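Lumazine protein (PDB 3A35) probably serves as an antenna for bacterial luciferase, shifting its bioluminescence to shorter wavelength, and here carries riboflavin in place of its lumazine chromophore. Local coordinates at residues A[43-48]-A[69-74]; A[47-52]-A[61-66]; A[100-105]-A[177-182]. All coordinates share one frame; numbering follows the deposited sequence.

Interaction 1. Residues A[43-48]-A[69-74]. With RBF (riboflavin), chain C.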
loop_
_atom_site.group_PDB
_atom_site.type_symbol
_atom_site.label_atom_id
_atom_site.label_comp_id
_atom_site.label_asym_id
_atom_site.label_seq_id
_atom_site.Cartn_x
_atom_site.Cartn_y
_atom_site.Cartn_z
ATOM N N LEU A 43 7.707 -2.478 3.210
ATOM C CA LEU A 43 6.302 -2.409 2.713
ATOM C C LEU A 43 6.195 -2.092 1.236
ATOM O O LEU A 43 6.751 -1.121 0.739
ATOM C CB LEU A 43 5.503 -1.340 3.472
ATOM C CG LEU A 43 5.505 -1.539 4.988
ATOM C CD1 LEU A 43 4.481 -0.507 5.555
ATOM C CD2 LEU A 43 5.079 -2.944 5.432
ATOM N N VAL A 44 5.421 -2.952 0.570
ATOM C CA VAL A 44 5.105 -2.716 -0.839
ATOM C C VAL A 44 3.572 -2.631 -0.908
ATOM O O VAL A 44 2.849 -3.560 -0.493
ATOM C CB VAL A 44 5.563 -3.931 -1.691
ATOM C CG1 VAL A 44 5.144 -3.604 -3.192
ATOM C CG2 VAL A 44 7.041 -4.089 -1.588
ATOM N N ASN A 45 3.079 -1.442 -1.293
ATOM C CA ASN A 45 1.657 -1.223 -1.119
ATOM C C ASN A 45 1.132 -1.576 0.236
ATOM O O ASN A 45 -0.012 -2.056 0.467
ATOM C CB ASN A 45 0.771 -1.919 -2.135
ATOM C CG ASN A 45 0.802 -1.284 -3.525
ATOM O OD1 ASN A 45 1.105 -0.113 -3.684
ATOM N ND2 ASN A 45 0.385 -2.055 -4.540
ATOM N N GLY A 46 1.931 -1.203 1.275
ATOM C CA GLY A 46 1.506 -1.405 2.678
ATOM C C GLY A 46 1.656 -2.812 3.144
ATOM O O GLY A 46 1.419 -3.082 4.379
ATOM N N CYS A 47 2.134 -3.759 2.312
ATOM C CA CYS A 47 2.246 -5.155 2.756
ATOM C C CYS A 47 3.724 -5.480 3.043
ATOM O O CYS A 47 4.574 -5.265 2.206
ATOM C CB CYS A 47 1.812 -6.011 1.590
ATOM S SG CYS A 47 1.755 -7.806 1.953
ATOM N N SER A 48 3.966 -6.112 4.211
ATOM C CA SER A 48 5.309 -6.566 4.479
ATOM C C SER A 48 5.661 -7.719 3.494
ATOM O O SER A 48 5.009 -8.765 3.502
ATOM C CB SER A 48 5.457 -7.078 5.905
ATOM O OG SER A 48 5.490 -5.983 6.832
ATOM N N THR A 69 -4.996 -12.075 0.406
ATOM C CA THR A 69 -5.593 -10.944 1.177
ATOM C C THR A 69 -5.030 -9.575 0.719
ATOM O O THR A 69 -5.209 -8.582 1.383
ATOM C CB THR A 69 -5.173 -11.124 2.666
ATOM O OG1 THR A 69 -3.800 -11.436 2.753
ATOM C CG2 THR A 69 -5.995 -12.299 3.270
ATOM N N THR A 70 -4.467 -9.578 -0.498
ATOM C CA THR A 70 -3.876 -8.336 -1.082
ATOM C C THR A 70 -4.171 -8.237 -2.565
ATOM O O THR A 70 -4.671 -9.208 -3.173
ATOM C CB THR A 70 -2.302 -8.329 -0.898
ATOM O OG1 THR A 70 -1.786 -9.477 -1.603
ATOM C CG2 THR A 70 -1.910 -8.435 0.593
ATOM N N THR A 71 -3.800 -7.107 -3.164
ATOM C CA THR A 71 -4.052 -6.888 -4.599
ATOM C C THR A 71 -3.050 -7.511 -5.504
ATOM O O THR A 71 -3.217 -7.425 -6.775
ATOM C CB THR A 71 -4.228 -5.377 -4.826
ATOM O OG1 THR A 71 -2.983 -4.804 -4.475
ATOM C CG2 THR A 71 -5.340 -4.832 -3.995
ATOM N N PHE A 72 -1.914 -8.021 -4.973
ATOM C CA PHE A 72 -0.823 -8.410 -5.882
ATOM C C PHE A 72 -1.227 -9.382 -7.030
ATOM O O PHE A 72 -0.777 -9.159 -8.164
ATOM C CB PHE A 72 0.282 -9.055 -5.100
ATOM C CG PHE A 72 1.029 -8.075 -4.227
ATOM C CD1 PHE A 72 1.905 -7.179 -4.804
ATOM C CD2 PHE A 72 0.807 -8.017 -2.869
ATOM C CE1 PHE A 72 2.613 -6.278 -3.958
ATOM C CE2 PHE A 72 1.498 -7.114 -2.044
ATOM C CZ PHE A 72 2.369 -6.228 -2.587
ATOM N N ARG A 73 -2.177 -10.247 -6.735
ATOM C CA ARG A 73 -2.517 -11.349 -7.659
ATOM C C ARG A 73 -2.967 -10.730 -8.927
ATOM O O ARG A 73 -2.659 -11.336 -10.034
ATOM C CB ARG A 73 -3.575 -12.213 -6.956
ATOM C CG ARG A 73 -4.131 -13.432 -7.809
ATOM C CD ARG A 73 -4.999 -14.337 -6.991
ATOM N NE ARG A 73 -5.887 -13.653 -6.020
ATOM C CZ ARG A 73 -6.278 -14.196 -4.864
ATOM N NH1 ARG A 73 -5.847 -15.413 -4.580
ATOM N NH2 ARG A 73 -7.103 -13.568 -4.041
ATOM N N GLU A 74 -3.644 -9.574 -8.841
ATOM C CA GLU A 74 -4.250 -8.943 -10.056
ATOM C C GLU A 74 -3.502 -7.800 -10.560
ATOM O O GLU A 74 -3.965 -7.155 -11.480
ATOM C CB GLU A 74 -5.620 -8.407 -9.739
ATOM C CG GLU A 74 -6.752 -8.979 -10.470
ATOM C CD GLU A 74 -7.337 -10.015 -9.653
ATOM O OE1 GLU A 74 -6.591 -11.021 -9.520
ATOM O OE2 GLU A 74 -8.510 -9.833 -9.169
HETATM N N1 RBF C . 4.055 -12.462 2.624
HETATM C C2 RBF C . 4.414 -12.819 1.374
HETATM O O2 RBF C . 3.548 -13.216 0.534
HETATM N N3 RBF C . 5.716 -12.718 0.896
HETATM C C4 RBF C . 6.753 -12.220 1.723
HETATM O O4 RBF C . 7.892 -12.148 1.246
HETATM C C4A RBF C . 6.357 -11.934 3.043
HETATM N N5 RBF C . 7.408 -11.532 3.954
HETATM C C5A RBF C . 7.014 -11.228 5.257
HETATM C C6 RBF C . 8.049 -10.966 6.160
HETATM C C7 RBF C . 7.625 -10.694 7.492
HETATM C C7M RBF C . 8.791 -10.459 8.497
HETATM C C8 RBF C . 6.323 -10.655 7.887
HETATM C C8M RBF C . 5.995 -10.303 9.276
HETATM C C9 RBF C . 5.273 -10.911 6.937
HETATM C C9A RBF C . 5.644 -11.287 5.642
HETATM N N10 RBF C . 4.637 -11.658 4.688
HETATM C C10 RBF C . 5.052 -12.036 3.437
HETATM C "C1'" RBF C . 3.286 -11.821 5.036
HETATM C "C2'" RBF C . 2.350 -10.718 4.585
HETATM O "O2'" RBF C . 2.846 -9.434 5.089
HETATM C "C3'" RBF C . 1.020 -10.913 5.095
HETATM O "O3'" RBF C . 0.614 -12.284 4.557
HETATM C "C4'" RBF C . -0.035 -9.981 4.474
HETATM O "O4'" RBF C . 0.145 -8.650 5.007
HETATM C "C5'" RBF C . -1.469 -10.422 4.798
HETATM O "O5'" RBF C . -2.448 -9.632 4.122
HETATM O O HOH W 1 -0.443 -4.842 -3.670
#
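Phe-72 reaches the hairpin end at Val-44 and Cys-47 with the outer edge of its ring. CZ lies 3.4 Å from the carbonyl O of Val-44, near the ring plane, while CE1 meets CG1 of Val-44 at 3.8 Å and CE2 meets CB of Cys-47. The side chains of Val-44 and Phe-72 cross at about a right angle. Cys-47 SG, anti to its backbone N (chi1 -176°), stands at the ring edge, 5.4 Å from the centroid of Phe-72, a sulfur-aromatic contact; the same sulfur packs against CG2 of Thr-70. A type I' beta turn from Val-44 to Cys-47 closes the hairpin of strands 41-44 and 47-55 in the six-stranded barrel of the first lumazine-binding repeat.

The polar link between the segments runs through one water, which accepts from Asn-45 ND2 at 3.0 Å and lies 2.7 Å from Thr-71 OG1. It sits over the centre of one Phe-72 face. Asn-45 OD1 is taken by the backbone N of Asn-82, and Thr-70 OG1 by the carbonyl of Ala-66. Towards riboflavin, the ligand's O2' donates to Ser-48 O at 2.8 Å, and Thr-69 OG1 is 2.6 Å from O5' of the ribityl chain.

Interaction 2. Residues A[47-52]-A[61-66]. With RBF (riboflavin), chain C.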
loop_
_atom_site.group_PDB
_atom_site.type_symbol
_atom_site.label_atom_id
_atom_site.label_comp_id
_atom_site.label_asym_id
_atom_site.label_seq_id
_atom_site.Cartn_x
_atom_site.Cartn_y
_atom_site.Cartn_z
ATOM N N CYS A 47 2.134 -3.759 2.312
ATOM C CA CYS A 47 2.246 -5.155 2.756
ATOM C C CYS A 47 3.724 -5.480 3.043
ATOM O O CYS A 47 4.574 -5.265 2.206
ATOM C CB CYS A 47 1.812 -6.011 1.590
ATOM S SG CYS A 47 1.755 -7.806 1.953
ATOM N N SER A 48 3.966 -6.112 4.211
ATOM C CA SER A 48 5.309 -6.566 4.479
ATOM C C SER A 48 5.661 -7.719 3.494
ATOM O O SER A 48 5.009 -8.765 3.502
ATOM C CB SER A 48 5.457 -7.078 5.905
ATOM O OG SER A 48 5.490 -5.983 6.832
ATOM N N LEU A 49 6.782 -7.551 2.796
ATOM C CA LEU A 49 7.362 -8.550 1.863
ATOM C C LEU A 49 8.855 -8.563 2.031
ATOM O O LEU A 49 9.484 -7.573 2.422
ATOM C CB LEU A 49 7.023 -8.253 0.374
ATOM C CG LEU A 49 5.536 -8.176 0.038
ATOM C CD1 LEU A 49 5.375 -7.770 -1.444
ATOM C CD2 LEU A 49 4.812 -9.546 0.266
ATOM N N THR A 50 9.429 -9.698 1.691
ATOM C CA THR A 50 10.896 -9.916 1.835
ATOM C C THR A 50 11.597 -9.881 0.475
ATOM O O THR A 50 11.194 -10.616 -0.423
ATOM C CB THR A 50 11.071 -11.338 2.488
ATOM O OG1 THR A 50 10.332 -11.350 3.719
ATOM C CG2 THR A 50 12.630 -11.521 2.741
ATOM N N VAL A 51 12.657 -9.114 0.369
ATOM C CA VAL A 51 13.356 -9.140 -0.932
ATOM C C VAL A 51 14.027 -10.500 -1.172
ATOM O O VAL A 51 14.785 -10.944 -0.259
ATOM C CB VAL A 51 14.396 -8.007 -0.942
ATOM C CG1 VAL A 51 15.273 -8.066 -2.179
ATOM C CG2 VAL A 51 13.772 -6.612 -0.771
ATOM N N VAL A 52 13.793 -11.053 -2.343
ATOM C CA VAL A 52 14.386 -12.364 -2.670
ATOM C C VAL A 52 15.634 -12.158 -3.544
ATOM O O VAL A 52 16.499 -13.032 -3.476
ATOM C CB VAL A 52 13.329 -13.140 -3.490
ATOM C CG1 VAL A 52 13.995 -14.184 -4.443
ATOM C CG2 VAL A 52 12.238 -13.653 -2.532
ATOM N N PHE A 61 10.276 -9.960 -5.285
ATOM C CA PHE A 61 9.545 -10.451 -4.115
ATOM C C PHE A 61 8.736 -11.621 -4.520
ATOM O O PHE A 61 8.125 -11.646 -5.591
ATOM C CB PHE A 61 8.535 -9.340 -3.579
ATOM C CG PHE A 61 9.195 -8.052 -3.178
ATOM C CD1 PHE A 61 9.636 -7.892 -1.842
ATOM C CD2 PHE A 61 9.393 -7.055 -4.095
ATOM C CE1 PHE A 61 10.257 -6.741 -1.446
ATOM C CE2 PHE A 61 10.055 -5.823 -3.666
ATOM C CZ PHE A 61 10.450 -5.696 -2.370
ATOM N N ASP A 62 8.611 -12.622 -3.633
ATOM C CA ASP A 62 7.570 -13.640 -3.792
ATOM C C ASP A 62 6.313 -13.363 -2.988
ATOM O O ASP A 62 6.482 -13.066 -1.723
ATOM C CB ASP A 62 8.192 -14.992 -3.367
ATOM C CG ASP A 62 9.132 -15.563 -4.341
ATOM O OD1 ASP A 62 8.907 -15.405 -5.574
ATOM O OD2 ASP A 62 10.123 -16.290 -4.011
ATOM N N ILE A 63 5.177 -13.400 -3.611
ATOM C CA ILE A 63 3.937 -13.168 -2.912
ATOM C C ILE A 63 3.337 -14.578 -2.808
ATOM O O ILE A 63 2.976 -15.191 -3.801
ATOM C CB ILE A 63 3.022 -12.209 -3.710
ATOM C CG1 ILE A 63 3.768 -10.798 -3.836
ATOM C CG2 ILE A 63 1.708 -11.932 -2.978
ATOM C CD1 ILE A 63 4.329 -10.555 -5.072
ATOM N N ASP A 64 3.192 -15.026 -1.558
ATOM C CA ASP A 64 2.706 -16.419 -1.266
ATOM C C ASP A 64 1.748 -16.302 -0.088
ATOM O O ASP A 64 0.568 -16.369 -0.242
ATOM C CB ASP A 64 3.873 -17.366 -1.101
ATOM C CG ASP A 64 5.046 -16.853 -0.331
ATOM O OD1 ASP A 64 5.013 -16.073 0.650
ATOM O OD2 ASP A 64 6.204 -17.314 -0.610
ATOM N N GLN A 65 2.373 -16.059 1.112
ATOM C CA GLN A 65 1.516 -15.905 2.261
ATOM C C GLN A 65 0.470 -14.833 2.120
ATOM O O GLN A 65 -0.629 -14.874 2.593
ATOM C CB GLN A 65 2.431 -15.620 3.399
ATOM C CG GLN A 65 1.709 -15.502 4.745
ATOM C CD GLN A 65 2.721 -15.210 5.876
ATOM O OE1 GLN A 65 3.937 -15.433 5.800
ATOM N NE2 GLN A 65 2.139 -14.668 6.932
ATOM N N ALA A 66 0.866 -13.727 1.376
ATOM C CA ALA A 66 -0.009 -12.626 1.215
ATOM C C ALA A 66 -0.986 -12.670 0.039
ATOM O O ALA A 66 -1.808 -11.783 -0.149
ATOM C CB ALA A 66 0.868 -11.349 0.992
HETATM N N1 RBF C . 4.055 -12.462 2.624
HETATM C C2 RBF C . 4.414 -12.819 1.374
HETATM O O2 RBF C . 3.548 -13.216 0.534
HETATM N N3 RBF C . 5.716 -12.718 0.896
HETATM C C4 RBF C . 6.753 -12.220 1.723
HETATM O O4 RBF C . 7.892 -12.148 1.246
HETATM C C4A RBF C . 6.357 -11.934 3.043
HETATM N N5 RBF C . 7.408 -11.532 3.954
HETATM C C5A RBF C . 7.014 -11.228 5.257
HETATM C C6 RBF C . 8.049 -10.966 6.160
HETATM C C7 RBF C . 7.625 -10.694 7.492
HETATM C C7M RBF C . 8.791 -10.459 8.497
HETATM C C8 RBF C . 6.323 -10.655 7.887
HETATM C C8M RBF C . 5.995 -10.303 9.276
HETATM C C9 RBF C . 5.273 -10.911 6.937
HETATM C C9A RBF C . 5.644 -11.287 5.642
HETATM N N10 RBF C . 4.637 -11.658 4.688
HETATM C C10 RBF C . 5.052 -12.036 3.437
HETATM C "C1'" RBF C . 3.286 -11.821 5.036
HETATM C "C2'" RBF C . 2.350 -10.718 4.585
HETATM O "O2'" RBF C . 2.846 -9.434 5.089
HETATM C "C3'" RBF C . 1.020 -10.913 5.095
HETATM O "O3'" RBF C . 0.614 -12.284 4.557
HETATM C "C4'" RBF C . -0.035 -9.981 4.474
HETATM O "O4'" RBF C . 0.145 -8.650 5.007
HETATM C "C5'" RBF C . -1.469 -10.422 4.798
HETATM O "O5'" RBF C . -2.448 -9.632 4.122
HETATM O O HOH W 2 9.478 -12.609 -0.912
#
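Val-51 and Phe-61 bring the two backbones nearest, their CA atoms 5.1 Å apart, and from there the segments part. The axes of strands 47-52 and 61-63 run at 134° to one another, antiparallel but well splayed, and no direct hydrogen bond joins the two segments. A water bridges them instead, accepting from Asp-62 N and lying where it can donate to Thr-50 O or to O4 of riboflavin.

On the buried side Leu-49 and Phe-61 cross at about a right angle, with CB of Leu-49 3.4 Å from CD1 of the ring. Val-51 CG2 comes obliquely to CE1 of the same ring. The leucine fork divides its work: CD1 turns to CG1 of Ile-63, whereas CD2 packs against the ligand, 3.4 Å from riboflavin N3. Further out, CG2 of Val-52 touches OD2 of Asp-62, whose OD1 forms a salt bridge with Arg-23.

The polar rim of the flavin is read mostly by backbone. Thr-50 N donates to riboflavin O4 at 2.9 Å, and its OG1, anti to the carbonyl carbon (chi1 -56°), donates to N5. Riboflavin N3 gives its proton to Asp-62 O at 2.8 Å with an angle of 165°. O2 of the ligand is gripped by two amides, Asp-64 N at 2.8 Å and Ala-66 N at 2.9 Å. Asp-64 OD1 receives Gln-65 N within the same loop, which is consistent with a fixed course of the backbone there. CB of Gln-65 lies against N1, CG against O3', and its amide group against C1' of the ribityl chain. The splayed end of the hairpin 47-55/58-63, with the loop that follows it, makes the part of the lumazine-binding site that holds the pyrimidine edge and N5.

Interaction 3. Residues A[100-105]-A[177-182]. With RBF (riboflavin), chain C.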
loop_
_atom_site.group_PDB
_atom_site.type_symbol
_atom_site.label_atom_id
_atom_site.label_comp_id
_atom_site.label_asym_id
_atom_site.label_seq_id
_atom_site.Cartn_x
_atom_site.Cartn_y
_atom_site.Cartn_z
ATOM N N GLY A 100 2.255 -3.558 8.454
ATOM C CA GLY A 100 2.523 -4.334 7.179
ATOM C C GLY A 100 1.612 -5.545 7.055
ATOM O O GLY A 100 1.737 -6.300 6.074
ATOM N N ASN A 101 0.729 -5.838 7.985
ATOM C CA ASN A 101 -0.205 -6.998 7.921
ATOM C C ASN A 101 -1.468 -6.445 7.314
ATOM O O ASN A 101 -2.278 -5.770 7.971
ATOM C CB ASN A 101 -0.561 -7.544 9.336
ATOM C CG ASN A 101 -1.552 -8.690 9.226
ATOM O OD1 ASN A 101 -2.614 -8.643 9.831
ATOM N ND2 ASN A 101 -1.228 -9.663 8.521
ATOM N N ILE A 102 -1.669 -6.637 5.969
ATOM C CA ILE A 102 -2.872 -6.149 5.370
ATOM C C ILE A 102 -4.076 -7.059 5.786
ATOM O O ILE A 102 -4.011 -8.262 5.712
ATOM C CB ILE A 102 -2.682 -6.210 3.801
ATOM C CG1 ILE A 102 -1.535 -5.242 3.341
ATOM C CG2 ILE A 102 -3.948 -6.030 3.063
ATOM C CD1 ILE A 102 -1.833 -3.829 3.784
ATOM N N LYS A 103 -5.102 -6.381 6.165
ATOM C CA LYS A 103 -6.364 -7.073 6.608
ATOM C C LYS A 103 -7.135 -7.589 5.446
ATOM O O LYS A 103 -7.862 -8.612 5.614
ATOM C CB LYS A 103 -7.176 -6.116 7.431
ATOM C CG LYS A 103 -6.399 -5.667 8.631
ATOM C CD LYS A 103 -5.585 -6.774 9.340
ATOM C CE LYS A 103 -5.012 -6.206 10.651
ATOM N NZ LYS A 103 -3.773 -6.939 11.086
ATOM N N GLY A 104 -7.147 -6.928 4.305
ATOM C CA GLY A 104 -7.811 -7.516 3.149
ATOM C C GLY A 104 -7.921 -6.424 2.088
ATOM O O GLY A 104 -7.401 -5.291 2.227
ATOM N N VAL A 105 -8.524 -6.756 0.958
ATOM C CA VAL A 105 -8.730 -5.870 -0.139
ATOM C C VAL A 105 -10.036 -5.123 -0.012
ATOM O O VAL A 105 -11.085 -5.691 0.355
ATOM C CB VAL A 105 -8.667 -6.658 -1.411
ATOM C CG1 VAL A 105 -8.919 -5.799 -2.598
ATOM C CG2 VAL A 105 -7.332 -7.270 -1.641
ATOM N N ASP A 177 -8.936 -1.638 -6.756
ATOM C CA ASP A 177 -8.681 -2.392 -5.529
ATOM C C ASP A 177 -7.472 -1.862 -4.812
ATOM O O ASP A 177 -6.495 -1.414 -5.382
ATOM C CB ASP A 177 -8.514 -3.863 -5.770
ATOM C CG ASP A 177 -9.839 -4.581 -6.151
ATOM O OD1 ASP A 177 -10.949 -4.048 -6.020
ATOM O OD2 ASP A 177 -9.724 -5.728 -6.593
ATOM N N VAL A 178 -7.580 -1.881 -3.460
ATOM C CA VAL A 178 -6.501 -1.357 -2.540
ATOM C C VAL A 178 -6.317 -2.321 -1.393
ATOM O O VAL A 178 -7.217 -3.035 -0.986
ATOM C CB VAL A 178 -6.872 0.032 -2.025
ATOM C CG1 VAL A 178 -7.011 1.061 -3.088
ATOM C CG2 VAL A 178 -8.148 0.001 -1.159
ATOM N N ASN A 179 -5.087 -2.298 -0.862
ATOM C CA ASN A 179 -4.756 -3.048 0.390
ATOM C C ASN A 179 -5.111 -2.194 1.578
ATOM O O ASN A 179 -4.644 -1.050 1.698
ATOM C CB ASN A 179 -3.241 -3.301 0.473
ATOM C CG ASN A 179 -2.746 -4.262 -0.616
ATOM O OD1 ASN A 179 -3.522 -5.130 -1.120
ATOM N ND2 ASN A 179 -1.462 -4.236 -0.909
ATOM N N VAL A 180 -5.927 -2.769 2.483
ATOM C CA VAL A 180 -6.294 -1.994 3.741
ATOM C C VAL A 180 -5.646 -2.614 4.941
ATOM O O VAL A 180 -5.647 -3.882 5.116
ATOM C CB VAL A 180 -7.859 -2.048 3.856
ATOM C CG1 VAL A 180 -8.293 -1.354 5.201
ATOM C CG2 VAL A 180 -8.560 -1.531 2.640
ATOM N N GLU A 181 -5.051 -1.723 5.751
ATOM C CA GLU A 181 -4.511 -2.143 7.064
ATOM C C GLU A 181 -5.332 -1.337 8.074
ATOM O O GLU A 181 -5.288 -0.115 8.134
ATOM C CB GLU A 181 -3.019 -1.904 7.296
ATOM C CG GLU A 181 -2.631 -2.391 8.698
ATOM C CD GLU A 181 -1.249 -2.398 8.954
ATOM O OE1 GLU A 181 -0.351 -2.230 8.142
ATOM O OE2 GLU A 181 -0.947 -2.520 10.192
ATOM N N THR A 182 -6.139 -2.051 8.872
ATOM C CA THR A 182 -6.845 -1.390 9.975
ATOM C C THR A 182 -5.928 -1.408 11.215
ATOM O O THR A 182 -5.130 -2.334 11.445
ATOM C CB THR A 182 -8.161 -2.087 10.289
ATOM O OG1 THR A 182 -7.853 -3.436 10.645
ATOM C CG2 THR A 182 -9.068 -2.066 9.026
HETATM N N1 RBF C . 4.055 -12.462 2.624
HETATM C C2 RBF C . 4.414 -12.819 1.374
HETATM O O2 RBF C . 3.548 -13.216 0.534
HETATM N N3 RBF C . 5.716 -12.718 0.896
HETATM C C4 RBF C . 6.753 -12.220 1.723
HETATM O O4 RBF C . 7.892 -12.148 1.246
HETATM C C4A RBF C . 6.357 -11.934 3.043
HETATM N N5 RBF C . 7.408 -11.532 3.954
HETATM C C5A RBF C . 7.014 -11.228 5.257
HETATM C C6 RBF C . 8.049 -10.966 6.160
HETATM C C7 RBF C . 7.625 -10.694 7.492
HETATM C C7M RBF C . 8.791 -10.459 8.497
HETATM C C8 RBF C . 6.323 -10.655 7.887
HETATM C C8M RBF C . 5.995 -10.303 9.276
HETATM C C9 RBF C . 5.273 -10.911 6.937
HETATM C C9A RBF C . 5.644 -11.287 5.642
HETATM N N10 RBF C . 4.637 -11.658 4.688
HETATM C C10 RBF C . 5.052 -12.036 3.437
HETATM C "C1'" RBF C . 3.286 -11.821 5.036
HETATM C "C2'" RBF C . 2.350 -10.718 4.585
HETATM O "O2'" RBF C . 2.846 -9.434 5.089
HETATM C "C3'" RBF C . 1.020 -10.913 5.095
HETATM O "O3'" RBF C . 0.614 -12.284 4.557
HETATM C "C4'" RBF C . -0.035 -9.981 4.474
HETATM O "O4'" RBF C . 0.145 -8.650 5.007
HETATM C "C5'" RBF C . -1.469 -10.422 4.798
HETATM O "O5'" RBF C . -2.448 -9.632 4.122
#
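Lys-103 N and Gly-104 N both turn to the carbonyl O of Val-180, the first at 2.8 Å and the second by a weak, longer bond; two residues facing one make a classic beta bulge. The return bond, Val-180 N to Gly-104 O, is 2.9 Å and nearly straight at 165°. At the far end Glu-181, its chain extended to CD with CG anti to the backbone N (chi1 180°), carries its carboxylate to the loop: OE1 accepts Gly-100 N at 2.9 Å on its syn side, the donor lying 30° out of the carboxylate plane. OE2 is held by Thr-99 OG1, so two bonds fix the group's rotation.

The loop that these bonds position handles the ribityl tail. Ile-102 N donates to riboflavin O4' at 2.9 Å, and the ligand's O5' donates to Ile-102 O at 2.6 Å, so one residue grips two hydroxyls through its backbone.

Ile-102 and Asn-179 cross at about a right angle, CD1 of the isoleucine 3.6 Å from CB of the asparagine, and CG2 of Ile-102 rests against Val-180 O. Lys-103 CG, anti to the carbonyl carbon, lies 3.3 Å from Thr-182 OG1. Val-105 CG1 touches CB of Asp-177, and its CA makes a CA-H...O contact with Val-178 O.

Strand 177-182 runs antiparallel between strands 104-114 and 137-140 in the sheet of the second lumazine-binding repeat. Val-178 and Val-180 pack on Ile-140, and Val-180 also on Ile-138, of strand 137-140. The amide of Asn-179 instead reaches the first repeat, where OD1 accepts from Thr-71 N and ND2 donates to Asn-45 O.

How the interactions relate
Riboflavin is common to all three contacts: interaction 2 bonds mainly to its ring system, interactions 1 and 3 to the ribityl chain, whose O5' lies between Thr-69 and Ile-102. Interactions 1 and 2 share Cys-47 and Ser-48 and merge in one barrel interior, Phe-72 CZ lying 3.6 Å from Leu-49 CD1 and Val-44 CG2 3.8 Å from Phe-61 CZ. Interaction 3 belongs to the second repeat and meets the first along the pocket: Ser-48 N is 2.9 Å from Gly-100 O, a probable hydrogen bond, and Cys-47 CA is 3.8 Å from Ile-102 CG1. The pocket thus lies where the two repeats meet.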